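Local coordinates for protein RNA silencing suppressor p19 (Carnation Italian ringspot virus, PDB 6BJV) that suppresses RNA silencing in the host plant by binding short interfering RNAs as a homodimer that selects them by the length of their duplex, at residues A[26-31]-A[68-73]. Sequence-based numbering, arbitrary orientation.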
loop_
_atom_site.group_PDB
_atom_site.type_symbol
_atom_site.label_atom_id
_atom_site.label_comp_id
_atom_site.label_asym_id
_atom_site.label_seq_id
_atom_site.Cartn_x
_atom_site.Cartn_y
_atom_site.Cartn_z
ATOM N N ILE A 26 1.405 -11.629 25.089
ATOM C CA ILE A 26 2.000 -11.213 23.826
ATOM C C ILE A 26 1.711 -9.734 23.609
ATOM O O ILE A 26 0.551 -9.310 23.562
ATOM C CB ILE A 26 1.477 -12.071 22.664
ATOM C CG1 ILE A 26 2.187 -11.691 21.366
ATOM C CG2 ILE A 26 -0.043 -11.941 22.509
ATOM C CD1 ILE A 26 2.033 -12.720 20.270
ATOM N N THR A 27 2.771 -8.942 23.487
ATOM C CA THR A 27 2.618 -7.509 23.290
ATOM C C THR A 27 2.034 -7.235 21.910
ATOM O O THR A 27 2.484 -7.803 20.911
ATOM C CB THR A 27 3.964 -6.804 23.437
ATOM O OG1 THR A 27 4.820 -7.179 22.350
ATOM C CG2 THR A 27 4.631 -7.173 24.763
ATOM N N SER A 28 1.029 -6.366 21.858
ATOM C CA SER A 28 0.415 -5.989 20.598
ATOM C C SER A 28 0.779 -4.553 20.234
ATOM O O SER A 28 1.040 -3.731 21.118
ATOM C CB SER A 28 -1.113 -6.115 20.666
ATOM O OG SER A 28 -1.711 -5.660 19.466
ATOM N N PRO A 29 0.819 -4.219 18.939
ATOM C CA PRO A 29 1.027 -2.818 18.548
ATOM C C PRO A 29 -0.222 -1.958 18.637
ATOM O O PRO A 29 -0.105 -0.726 18.603
ATOM C CB PRO A 29 1.507 -2.932 17.095
ATOM C CG PRO A 29 0.880 -4.188 16.597
ATOM C CD PRO A 29 0.819 -5.123 17.776
ATOM N N PHE A 30 -1.403 -2.560 18.755
ATOM C CA PHE A 30 -2.652 -1.816 18.806
ATOM C C PHE A 30 -3.006 -1.455 20.243
ATOM O O PHE A 30 -2.692 -2.187 21.184
ATOM C CB PHE A 30 -3.791 -2.628 18.188
ATOM C CG PHE A 30 -3.635 -2.875 16.716
ATOM C CD1 PHE A 30 -3.832 -1.853 15.804
ATOM C CD2 PHE A 30 -3.305 -4.134 16.243
ATOM C CE1 PHE A 30 -3.694 -2.078 14.448
ATOM C CE2 PHE A 30 -3.165 -4.365 14.888
ATOM C CZ PHE A 30 -3.362 -3.336 13.989
ATOM N N LYS A 31 -3.677 -0.314 20.400
ATOM C CA LYS A 31 -4.152 0.143 21.698
ATOM C C LYS A 31 -5.658 -0.001 21.863
ATOM O O LYS A 31 -6.179 0.293 22.945
ATOM C CB LYS A 31 -3.754 1.606 21.926
ATOM C CG LYS A 31 -2.256 1.863 21.853
ATOM C CD LYS A 31 -1.907 3.289 22.263
ATOM C CE LYS A 31 -1.924 3.465 23.775
ATOM N NZ LYS A 31 -0.817 2.722 24.444
ATOM N N VAL A 68 5.009 -12.286 12.122
ATOM C CA VAL A 68 4.245 -12.041 13.340
ATOM C C VAL A 68 3.220 -10.963 13.003
ATOM O O VAL A 68 3.528 -9.768 13.014
ATOM C CB VAL A 68 5.152 -11.622 14.501
ATOM C CG1 VAL A 68 4.359 -11.541 15.796
ATOM C CG2 VAL A 68 6.320 -12.592 14.645
ATOM N N VAL A 69 1.990 -11.382 12.716
ATOM C CA VAL A 69 0.971 -10.515 12.135
ATOM C C VAL A 69 -0.128 -10.273 13.159
ATOM O O VAL A 69 -0.638 -11.220 13.769
ATOM C CB VAL A 69 0.394 -11.126 10.846
ATOM C CG1 VAL A 69 -0.669 -10.215 10.244
ATOM C CG2 VAL A 69 1.515 -11.385 9.839
ATOM N N PHE A 70 -0.491 -9.005 13.338
ATOM C CA PHE A 70 -1.607 -8.596 14.177
ATOM C C PHE A 70 -2.691 -7.975 13.305
ATOM O O PHE A 70 -2.406 -7.409 12.245
ATOM C CB PHE A 70 -1.163 -7.587 15.239
ATOM C CG PHE A 70 -0.092 -8.099 16.160
ATOM C CD1 PHE A 70 1.240 -8.062 15.784
ATOM C CD2 PHE A 70 -0.417 -8.605 17.408
ATOM C CE1 PHE A 70 2.228 -8.527 16.634
ATOM C CE2 PHE A 70 0.565 -9.071 18.261
ATOM C CZ PHE A 70 1.890 -9.031 17.873
ATOM N N LYS A 71 -3.939 -8.074 13.759
ATOM C CA LYS A 71 -5.072 -7.600 12.976
ATOM C C LYS A 71 -6.142 -7.009 13.880
ATOM O O LYS A 71 -6.399 -7.518 14.975
ATOM C CB LYS A 71 -5.667 -8.735 12.134
ATOM C CG LYS A 71 -4.907 -8.991 10.846
ATOM C CD LYS A 71 -5.311 -10.296 10.190
ATOM C CE LYS A 71 -4.535 -10.516 8.904
ATOM N NZ LYS A 71 -4.777 -11.863 8.328
ATOM N N ARG A 72 -6.763 -5.930 13.406
ATOM C CA ARG A 72 -7.851 -5.271 14.111
ATOM C C ARG A 72 -8.948 -4.904 13.124
ATOM O O ARG A 72 -8.681 -4.588 11.963
ATOM C CB ARG A 72 -7.382 -3.999 14.835
ATOM C CG ARG A 72 -6.739 -4.232 16.188
ATOM C CD ARG A 72 -7.740 -4.768 17.194
ATOM N NE ARG A 72 -7.159 -4.891 18.527
ATOM C CZ ARG A 72 -6.283 -5.827 18.875
ATOM N NH1 ARG A 72 -5.872 -6.723 17.985
ATOM N NH2 ARG A 72 -5.810 -5.863 20.113
ATOM N N TYR A 73 -10.189 -4.951 13.605
ATOM C CA TYR A 73 -11.344 -4.432 12.878
ATOM C C TYR A 73 -12.050 -3.447 13.798
ATOM O O TYR A 73 -12.607 -3.846 14.826
ATOM C CB TYR A 73 -12.290 -5.552 12.445
ATOM C CG TYR A 73 -13.403 -5.087 11.532
ATOM C CD1 TYR A 73 -14.476 -4.354 12.026
ATOM C CD2 TYR A 73 -13.384 -5.382 10.176
ATOM C CE1 TYR A 73 -15.493 -3.926 11.194
ATOM C CE2 TYR A 73 -14.397 -4.960 9.337
ATOM C CZ TYR A 73 -15.450 -4.233 9.852
ATOM O OH TYR A 73 -16.461 -3.808 9.023
#
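Ser28 OG, which packs against Phe70 CD2 across the contact, accepts a hydrogen bond from Phe30 N at 3.2 Å, and the N-H points almost straight at it (165°). That bond closes an ST turn: with OG anti to its own backbone N (chi1 176°), the hydroxyl reaches the amide two residues on. Within this turn Pro29 and Phe30 pack against strand 68-73. Pro29 lays CD over the centre of the Phe70 ring, 3.5 Å from the centroid, a CH-pi contact close to the ring normal. Thr27 O comes within 3.3 Å of Phe70 CZ, approaching obliquely, while Ile26 CG1 sits looser at the ring edge.

Phe30 slides past Phe70 and brings its CE2 edge to Phe70 CB at 3.8 Å. One face of the Phe30 ring takes Arg72 CG, 3.5 Å from the centroid and shifted toward the rim near CG and CD2. The Arg72 chain bends at chi2, and its guanidinium plane lies 31° from the phenyl plane. Arg72 NH1 donates to Lys71 O at 3.2 Å; that oxygen lies in the guanidinium plane, while NH1 stands well above the carbonyl plane of Lys71. NE bonds to Leu32 O, and NH2 forms a salt bridge with Glu17.

No hydrogen bond joins the two segments; the loop between helices 7-16 and 39-45 meets the strand that is outermost in this chain's own sheet through CH-pi and apolar packing. Lys71, its side chain turned away from the loop, packs on an RNA phosphate. Arg72 instead lends its aliphatic part to the aromatic packing, and the salt bridge probably balances its buried charge.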